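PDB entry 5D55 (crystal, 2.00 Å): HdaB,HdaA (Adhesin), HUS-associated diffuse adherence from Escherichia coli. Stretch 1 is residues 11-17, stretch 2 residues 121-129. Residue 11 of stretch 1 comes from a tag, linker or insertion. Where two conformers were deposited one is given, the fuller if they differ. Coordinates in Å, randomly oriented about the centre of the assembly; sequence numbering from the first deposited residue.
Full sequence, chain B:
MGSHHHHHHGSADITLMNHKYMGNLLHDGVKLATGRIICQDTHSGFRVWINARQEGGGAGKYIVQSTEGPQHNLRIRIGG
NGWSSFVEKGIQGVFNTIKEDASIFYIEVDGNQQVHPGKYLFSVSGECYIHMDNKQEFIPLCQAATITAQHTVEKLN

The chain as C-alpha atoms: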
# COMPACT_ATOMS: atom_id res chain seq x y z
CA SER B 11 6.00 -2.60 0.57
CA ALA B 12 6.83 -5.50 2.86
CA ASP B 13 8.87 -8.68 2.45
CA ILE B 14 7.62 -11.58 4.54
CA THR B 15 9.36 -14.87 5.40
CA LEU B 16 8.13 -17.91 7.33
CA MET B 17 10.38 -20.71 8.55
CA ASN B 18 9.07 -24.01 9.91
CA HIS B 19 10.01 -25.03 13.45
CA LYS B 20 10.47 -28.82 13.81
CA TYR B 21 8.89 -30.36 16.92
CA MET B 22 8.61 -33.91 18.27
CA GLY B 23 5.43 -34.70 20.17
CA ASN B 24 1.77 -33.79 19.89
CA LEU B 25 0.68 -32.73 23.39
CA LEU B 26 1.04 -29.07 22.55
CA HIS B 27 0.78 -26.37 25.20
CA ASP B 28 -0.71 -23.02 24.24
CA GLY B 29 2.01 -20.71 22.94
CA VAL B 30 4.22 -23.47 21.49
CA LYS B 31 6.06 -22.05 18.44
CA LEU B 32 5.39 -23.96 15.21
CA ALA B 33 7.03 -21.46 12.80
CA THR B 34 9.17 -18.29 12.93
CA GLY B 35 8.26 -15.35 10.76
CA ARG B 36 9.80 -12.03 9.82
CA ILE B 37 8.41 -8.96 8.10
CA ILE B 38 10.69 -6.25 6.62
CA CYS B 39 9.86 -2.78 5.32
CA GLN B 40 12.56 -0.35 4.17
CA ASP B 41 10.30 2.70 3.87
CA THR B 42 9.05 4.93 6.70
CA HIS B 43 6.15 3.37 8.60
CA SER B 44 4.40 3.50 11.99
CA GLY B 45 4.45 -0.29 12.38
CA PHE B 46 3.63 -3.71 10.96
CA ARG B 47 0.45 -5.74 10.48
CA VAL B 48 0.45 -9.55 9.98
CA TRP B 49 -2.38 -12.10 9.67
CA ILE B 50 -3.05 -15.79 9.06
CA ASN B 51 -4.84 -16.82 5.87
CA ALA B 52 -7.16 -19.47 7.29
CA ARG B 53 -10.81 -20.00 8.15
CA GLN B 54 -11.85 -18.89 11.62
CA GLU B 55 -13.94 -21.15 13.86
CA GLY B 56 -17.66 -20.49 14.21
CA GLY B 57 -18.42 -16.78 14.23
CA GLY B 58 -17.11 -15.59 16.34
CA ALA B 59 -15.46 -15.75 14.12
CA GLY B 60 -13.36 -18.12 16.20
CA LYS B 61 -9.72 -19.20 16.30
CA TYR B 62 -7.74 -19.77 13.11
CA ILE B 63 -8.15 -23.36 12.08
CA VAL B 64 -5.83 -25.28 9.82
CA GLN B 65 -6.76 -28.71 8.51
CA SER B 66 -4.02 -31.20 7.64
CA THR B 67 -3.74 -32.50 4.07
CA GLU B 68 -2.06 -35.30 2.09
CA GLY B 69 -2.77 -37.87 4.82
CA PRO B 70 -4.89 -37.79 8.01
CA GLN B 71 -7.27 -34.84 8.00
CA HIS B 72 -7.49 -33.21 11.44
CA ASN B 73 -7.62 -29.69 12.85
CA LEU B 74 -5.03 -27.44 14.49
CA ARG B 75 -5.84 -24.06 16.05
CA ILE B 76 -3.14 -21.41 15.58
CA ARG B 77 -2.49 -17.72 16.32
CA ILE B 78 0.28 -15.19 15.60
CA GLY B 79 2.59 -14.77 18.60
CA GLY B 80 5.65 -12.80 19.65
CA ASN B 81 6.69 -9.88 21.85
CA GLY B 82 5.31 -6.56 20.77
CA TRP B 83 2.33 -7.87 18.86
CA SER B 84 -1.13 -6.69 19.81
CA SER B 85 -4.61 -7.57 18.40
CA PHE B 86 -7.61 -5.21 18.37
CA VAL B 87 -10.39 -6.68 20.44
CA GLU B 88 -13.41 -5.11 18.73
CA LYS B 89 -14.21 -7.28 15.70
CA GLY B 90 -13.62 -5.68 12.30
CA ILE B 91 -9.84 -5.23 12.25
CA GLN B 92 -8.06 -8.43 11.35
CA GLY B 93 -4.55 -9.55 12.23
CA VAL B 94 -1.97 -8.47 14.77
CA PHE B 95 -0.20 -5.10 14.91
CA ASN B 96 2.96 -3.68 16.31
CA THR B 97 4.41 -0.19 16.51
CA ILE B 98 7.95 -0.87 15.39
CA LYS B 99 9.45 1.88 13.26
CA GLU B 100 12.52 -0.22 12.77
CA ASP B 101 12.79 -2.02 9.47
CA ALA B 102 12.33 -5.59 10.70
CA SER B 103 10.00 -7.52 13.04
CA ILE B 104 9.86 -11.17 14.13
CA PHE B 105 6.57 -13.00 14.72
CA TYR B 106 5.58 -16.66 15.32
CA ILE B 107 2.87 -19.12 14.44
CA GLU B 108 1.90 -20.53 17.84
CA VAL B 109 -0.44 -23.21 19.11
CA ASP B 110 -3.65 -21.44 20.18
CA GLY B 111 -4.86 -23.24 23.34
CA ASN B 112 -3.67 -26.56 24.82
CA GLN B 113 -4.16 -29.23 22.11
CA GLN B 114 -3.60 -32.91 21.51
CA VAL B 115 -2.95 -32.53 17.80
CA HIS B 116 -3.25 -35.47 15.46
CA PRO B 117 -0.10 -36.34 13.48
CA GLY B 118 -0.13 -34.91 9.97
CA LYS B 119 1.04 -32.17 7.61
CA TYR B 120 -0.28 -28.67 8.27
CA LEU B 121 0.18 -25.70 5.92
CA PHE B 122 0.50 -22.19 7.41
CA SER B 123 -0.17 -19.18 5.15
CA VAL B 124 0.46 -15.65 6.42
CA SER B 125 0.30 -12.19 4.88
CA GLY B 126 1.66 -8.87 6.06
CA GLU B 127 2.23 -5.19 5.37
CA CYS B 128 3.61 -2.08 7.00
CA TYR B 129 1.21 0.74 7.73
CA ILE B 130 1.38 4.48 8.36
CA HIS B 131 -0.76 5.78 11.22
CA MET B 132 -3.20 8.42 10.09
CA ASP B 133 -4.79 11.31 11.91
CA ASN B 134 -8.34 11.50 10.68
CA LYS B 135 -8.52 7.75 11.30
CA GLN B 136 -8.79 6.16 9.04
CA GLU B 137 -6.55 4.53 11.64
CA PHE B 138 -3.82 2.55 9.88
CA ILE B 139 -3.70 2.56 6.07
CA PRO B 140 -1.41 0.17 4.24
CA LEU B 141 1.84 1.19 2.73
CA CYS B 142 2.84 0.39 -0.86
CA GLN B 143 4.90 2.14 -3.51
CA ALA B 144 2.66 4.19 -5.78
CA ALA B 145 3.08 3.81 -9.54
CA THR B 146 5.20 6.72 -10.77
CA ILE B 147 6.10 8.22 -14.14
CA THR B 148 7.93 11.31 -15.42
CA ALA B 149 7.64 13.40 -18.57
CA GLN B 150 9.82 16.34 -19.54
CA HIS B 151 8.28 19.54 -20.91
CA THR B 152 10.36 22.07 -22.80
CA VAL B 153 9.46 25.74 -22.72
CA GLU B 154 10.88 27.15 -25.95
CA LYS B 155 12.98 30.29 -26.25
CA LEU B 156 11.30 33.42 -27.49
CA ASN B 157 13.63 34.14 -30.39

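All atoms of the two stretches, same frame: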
# COMPACT_ATOMS: atom_id res chain seq x y z
N SER B 11 6.18 -1.22 1.11
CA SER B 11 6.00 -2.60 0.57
C SER B 11 6.86 -3.63 1.32
O SER B 11 8.09 -3.53 1.35
CB SER B 11 6.31 -2.64 -0.93
OG SER B 11 5.81 -3.83 -1.50
N ALA B 12 6.19 -4.61 1.90
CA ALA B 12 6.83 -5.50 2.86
C ALA B 12 7.35 -6.78 2.21
O ALA B 12 6.81 -7.22 1.20
CB ALA B 12 5.85 -5.84 3.97
N ASP B 13 8.41 -7.33 2.78
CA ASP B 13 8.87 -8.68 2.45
C ASP B 13 8.60 -9.54 3.67
O ASP B 13 8.91 -9.15 4.80
CB ASP B 13 10.36 -8.70 2.10
N ILE B 14 7.99 -10.70 3.45
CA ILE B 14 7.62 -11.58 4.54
C ILE B 14 8.29 -12.94 4.35
O ILE B 14 8.40 -13.43 3.22
CB ILE B 14 6.07 -11.68 4.67
CG1 ILE B 14 5.66 -12.28 6.03
CG2 ILE B 14 5.46 -12.45 3.48
CD1 ILE B 14 4.18 -12.07 6.38
N THR B 15 8.77 -13.54 5.44
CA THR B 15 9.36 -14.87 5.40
C THR B 15 8.73 -15.70 6.50
O THR B 15 8.29 -15.15 7.52
CB THR B 15 10.90 -14.85 5.59
OG1 THR B 15 11.21 -14.28 6.87
CG2 THR B 15 11.60 -14.01 4.52
N LEU B 16 8.66 -17.02 6.30
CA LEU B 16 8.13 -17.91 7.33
C LEU B 16 8.91 -19.22 7.31
O LEU B 16 9.04 -19.87 6.28
CB LEU B 16 6.63 -18.16 7.15
CG LEU B 16 5.91 -18.96 8.26
CD1 LEU B 16 5.98 -18.23 9.59
CD2 LEU B 16 4.45 -19.23 7.87
N MET B 17 9.45 -19.60 8.46
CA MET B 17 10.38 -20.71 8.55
C MET B 17 9.81 -21.72 9.52
O MET B 17 9.58 -21.39 10.68
CB MET B 17 11.71 -20.17 9.08
CG MET B 17 12.89 -21.05 8.88
SD MET B 17 14.42 -20.20 9.30
CE MET B 17 14.27 -19.98 11.08
N LEU B 121 -0.34 -26.83 6.69
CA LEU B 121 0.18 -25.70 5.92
C LEU B 121 -0.23 -24.34 6.52
O LEU B 121 -1.43 -24.04 6.66
CB LEU B 121 -0.28 -25.81 4.47
CG LEU B 121 0.21 -24.72 3.51
CD1 LEU B 121 1.61 -25.03 3.01
CD2 LEU B 121 -0.77 -24.55 2.35
N PHE B 122 0.76 -23.53 6.90
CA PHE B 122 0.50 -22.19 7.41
C PHE B 122 0.71 -21.17 6.29
O PHE B 122 1.75 -21.20 5.62
CB PHE B 122 1.45 -21.81 8.55
CG PHE B 122 1.60 -22.84 9.63
CD1 PHE B 122 0.52 -23.61 10.07
CD2 PHE B 122 2.82 -22.99 10.26
CE1 PHE B 122 0.68 -24.54 11.10
CE2 PHE B 122 3.00 -23.91 11.28
CZ PHE B 122 1.92 -24.69 11.70
N SER B 123 -0.27 -20.29 6.09
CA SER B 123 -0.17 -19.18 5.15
C SER B 123 -0.37 -17.89 5.92
O SER B 123 -1.36 -17.76 6.66
CB SER B 123 -1.24 -19.27 4.06
OG SER B 123 -1.30 -18.08 3.29
N VAL B 124 0.55 -16.95 5.75
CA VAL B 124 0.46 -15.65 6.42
C VAL B 124 0.69 -14.53 5.42
O VAL B 124 1.37 -14.72 4.39
CB VAL B 124 1.46 -15.51 7.62
CG1 VAL B 124 1.16 -16.55 8.71
CG2 VAL B 124 2.88 -15.66 7.13
N SER B 125 0.10 -13.37 5.70
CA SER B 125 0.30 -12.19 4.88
C SER B 125 0.65 -11.04 5.80
O SER B 125 0.40 -11.09 7.01
CB SER B 125 -0.95 -11.88 4.05
OG SER B 125 -1.17 -12.90 3.10
N GLY B 126 1.26 -10.00 5.24
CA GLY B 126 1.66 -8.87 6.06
C GLY B 126 1.99 -7.64 5.27
O GLY B 126 2.22 -7.70 4.05
N GLU B 127 1.99 -6.51 5.97
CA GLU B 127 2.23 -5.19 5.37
C GLU B 127 2.74 -4.26 6.47
O GLU B 127 2.61 -4.57 7.66
CB GLU B 127 0.92 -4.63 4.77
CG GLU B 127 -0.17 -4.32 5.82
CD GLU B 127 -1.58 -4.06 5.25
OE1 GLU B 127 -1.91 -4.51 4.13
OE2 GLU B 127 -2.38 -3.41 5.95
N CYS B 128 3.40 -3.18 6.07
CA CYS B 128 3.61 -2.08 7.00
C CYS B 128 2.51 -1.07 6.80
O CYS B 128 1.86 -1.06 5.75
CB CYS B 128 4.95 -1.41 6.81
SG CYS B 128 6.23 -2.33 7.57
N TYR B 129 2.27 -0.25 7.81
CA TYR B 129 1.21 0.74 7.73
C TYR B 129 1.71 2.07 8.26
O TYR B 129 2.72 2.13 8.98
CB TYR B 129 -0.03 0.26 8.52
CG TYR B 129 0.20 0.28 10.02
CD1 TYR B 129 -0.01 1.44 10.76
CD2 TYR B 129 0.66 -0.86 10.68
CE1 TYR B 129 0.23 1.47 12.13
CE2 TYR B 129 0.89 -0.84 12.05
CZ TYR B 129 0.66 0.33 12.77
OH TYR B 129 0.91 0.36 14.12
O HOH W 1 3.06 -6.09 2.04

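The apolar centre of the contact is built from Ile14, Leu16, Val124 and Phe122. Val124 CG2 lies 3.9 Å from Ile14 CD1 and 4.0 Å from Leu16 CD2, so one methyl touches both Ile14 and Leu16, the strand residues whose CA-to-CB bonds point toward the partner. Leu16 CD2 also sits 4.0 Å from Phe122 CB, meeting the base of that side chain. These are van der Waals separations, and the gain comes from removing hydrocarbon from solvent.

The alternation typical of a strand accounts for the pattern: CA-to-CB points toward the partner at Ala12, Ile14 and Leu16, but away at Asp13 and Thr15. The strands run roughly antiparallel, at 147°, with axes approaching to 7.2 Å. No hydrogen bond links them directly, so they pack through side chains rather than pair as sheet neighbours.

At Gly126 the absence of a side chain gives Ile14 room. Ile14 CD1 reaches the backbone, 3.7 Å from Ser125 C and 3.8 Å from Gly126 N; an ideal CB on Gly126 would lie only 3.2 Å from Ile14 CD1, a tight fit.

Toward the polar edge the backbones converge, from 8.0 Å between Leu16 CA and Val124 CA to 5.2 Å between Ala12 CA and Glu127 CA. Ala12 CB packs 3.9 Å from Glu127 CA. Here a water donates to Gly126 O at 2.7 Å and weakly accepts from Ala12 N at 3.5 Å, bridging the two backbones.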